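Local coordinates for McyG protein (Microcystis aeruginosa PCC 7806, PDB 4R0M) that probably selects and adenylates a phenylalanine-like starter acid for microcystin synthesis and passes it to the adjoining carrier domain, at residues 130-135 / 152-157. Numbering follows the deposited sequence.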
loop_
_atom_site.group_PDB
_atom_site.type_symbol
_atom_site.label_atom_id
_atom_site.label_comp_id
_atom_site.label_asym_id
_atom_site.label_seq_id
_atom_site.Cartn_x
_atom_site.Cartn_y
_atom_site.Cartn_z
ATOM N N SER A 130 -15.328 14.641 3.881
ATOM C CA SER A 130 -14.051 15.211 4.296
ATOM C C SER A 130 -14.003 15.428 5.808
ATOM O O SER A 130 -14.940 15.059 6.525
ATOM C CB SER A 130 -13.790 16.524 3.553
ATOM O OG SER A 130 -12.449 16.941 3.720
ATOM N N ASP A 131 -12.898 15.994 6.290
ATOM C CA ASP A 131 -12.801 16.432 7.680
ATOM C C ASP A 131 -12.840 17.960 7.744
ATOM O O ASP A 131 -12.824 18.624 6.706
ATOM C CB ASP A 131 -11.557 15.847 8.378
ATOM C CG ASP A 131 -10.256 16.151 7.640
ATOM O OD1 ASP A 131 -10.065 17.297 7.184
ATOM O OD2 ASP A 131 -9.406 15.238 7.535
ATOM N N SER A 132 -12.895 18.507 8.957
ATOM C CA SER A 132 -13.038 19.953 9.163
ATOM C C SER A 132 -11.845 20.779 8.666
ATOM O O SER A 132 -11.996 21.953 8.324
ATOM C CB SER A 132 -13.317 20.258 10.635
ATOM O OG SER A 132 -14.520 19.640 11.053
ATOM N N GLU A 133 -10.668 20.158 8.629
ATOM C CA GLU A 133 -9.453 20.821 8.164
ATOM C C GLU A 133 -9.438 20.999 6.637
ATOM O O GLU A 133 -9.009 22.040 6.134
ATOM C CB GLU A 133 -8.216 20.039 8.627
ATOM C CG GLU A 133 -6.917 20.836 8.611
ATOM C CD GLU A 133 -5.677 19.962 8.724
ATOM O OE1 GLU A 133 -5.573 18.959 7.983
ATOM O OE2 GLU A 133 -4.793 20.286 9.549
ATOM N N LEU A 134 -9.922 19.989 5.914
ATOM C CA LEU A 134 -9.816 19.945 4.453
ATOM C C LEU A 134 -11.046 20.441 3.699
ATOM O O LEU A 134 -10.960 20.725 2.503
ATOM C CB LEU A 134 -9.486 18.523 3.985
ATOM C CG LEU A 134 -8.119 17.930 4.326
ATOM C CD1 LEU A 134 -8.170 16.419 4.178
ATOM C CD2 LEU A 134 -7.018 18.521 3.457
ATOM N N ILE A 135 -12.180 20.536 4.394
ATOM C CA ILE A 135 -13.473 20.874 3.777
ATOM C C ILE A 135 -13.410 22.080 2.825
ATOM O O ILE A 135 -13.892 22.005 1.691
ATOM C CB ILE A 135 -14.597 21.041 4.846
ATOM C CG1 ILE A 135 -15.959 21.314 4.199
ATOM C CG2 ILE A 135 -14.261 22.125 5.867
ATOM C CD1 ILE A 135 -16.790 20.072 3.969
ATOM N N VAL A 152 -19.353 18.710 -0.897
ATOM C CA VAL A 152 -18.464 18.205 0.143
ATOM C C VAL A 152 -19.104 18.426 1.512
ATOM O O VAL A 152 -19.688 19.481 1.767
ATOM C CB VAL A 152 -17.076 18.893 0.111
ATOM C CG1 VAL A 152 -16.057 18.078 0.897
ATOM C CG2 VAL A 152 -16.591 19.090 -1.321
ATOM N N ILE A 153 -18.998 17.426 2.383
ATOM C CA ILE A 153 -19.501 17.541 3.752
ATOM C C ILE A 153 -18.512 16.944 4.761
ATOM O O ILE A 153 -17.866 15.931 4.489
ATOM C CB ILE A 153 -20.925 16.935 3.902
ATOM C CG1 ILE A 153 -21.535 17.315 5.257
ATOM C CG2 ILE A 153 -20.919 15.423 3.675
ATOM C CD1 ILE A 153 -23.041 17.179 5.326
ATOM N N SER A 154 -18.384 17.592 5.915
ATOM C CA SER A 154 -17.505 17.099 6.970
ATOM C C SER A 154 -18.191 16.011 7.792
ATOM O O SER A 154 -19.417 16.013 7.945
ATOM C CB SER A 154 -17.048 18.244 7.877
ATOM O OG SER A 154 -18.119 18.726 8.668
ATOM N N VAL A 155 -17.388 15.085 8.314
ATOM C CA VAL A 155 -17.877 14.029 9.199
ATOM C C VAL A 155 -18.509 14.632 10.462
ATOM O O VAL A 155 -19.539 14.148 10.936
ATOM C CB VAL A 155 -16.755 13.029 9.564
ATOM C CG1 VAL A 155 -17.245 11.992 10.565
ATOM C CG2 VAL A 155 -16.228 12.340 8.314
ATOM N N ASN A 156 -17.899 15.700 10.978
ATOM C CA ASN A 156 -18.403 16.395 12.163
ATOM C C ASN A 156 -19.754 17.087 11.979
ATOM O O ASN A 156 -20.481 17.290 12.952
ATOM C CB ASN A 156 -17.360 17.381 12.703
ATOM C CG ASN A 156 -16.281 16.697 13.526
ATOM O OD1 ASN A 156 -15.103 17.051 13.440
ATOM N ND2 ASN A 156 -16.676 15.712 14.332
ATOM N N GLU A 157 -20.087 17.449 10.743
ATOM C CA GLU A 157 -21.418 17.970 10.445
ATOM C C GLU A 157 -22.446 16.835 10.430
ATOM O O GLU A 157 -23.588 17.021 10.853
ATOM C CB GLU A 157 -21.441 18.734 9.120
ATOM C CG GLU A 157 -22.632 19.674 8.986
ATOM C CD GLU A 157 -22.907 20.103 7.555
ATOM O OE1 GLU A 157 -21.944 20.320 6.788
ATOM O OE2 GLU A 157 -24.099 20.234 7.197
HETATM O O HOH W 1 -15.149 16.384 10.139
#
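CG1 of Ile-135 stands anti to the backbone N (chi1 -177°), and chi2 near 94° carries CD1 across to the edge strand, where it lies 3.5 Å from Ser-154 N and against Val-152 CG1. Val-152 CG1, itself anti to its backbone N, also meets Ser-130 CB at 3.8 Å, so one methyl packs against both the strand end and the first turn of helix 135-144. Strands 128-130 and 152-154 run parallel, and the backbone of Ser-130 grips its neighbour twice. Its N-H gives a nearly straight bond of 2.9 Å to Ile-153 O, reaching that oxygen from above the carbonyl plane; its O receives Val-155 N at 3.0 Å almost along the C=O axis, with Ser-154 CA-H as a further contact. Ser-154 ends the strand and N-caps the next helix: OG, held between its own N and carbonyl carbon (chi1 70°), accepts from Glu-157 N at 3.1 Å. At the solvent side a water accepts from Asn-156 N and bonds weakly to Ser-132 OG. This beta-alpha-beta crossover, through helix 135-144, adds the outer strand to the four-stranded parallel sheet of the adenylation domain, outside the phenylalanyl-adenylate pocket. Asp-131 starts its turn as an Asx motif, OD1 taking Leu-134 N at 3.0 Å and OD2 Ala-78 N and Lys-79 N; three N-H donors fix the buried carboxylate's rotation and probably favour its ionised form.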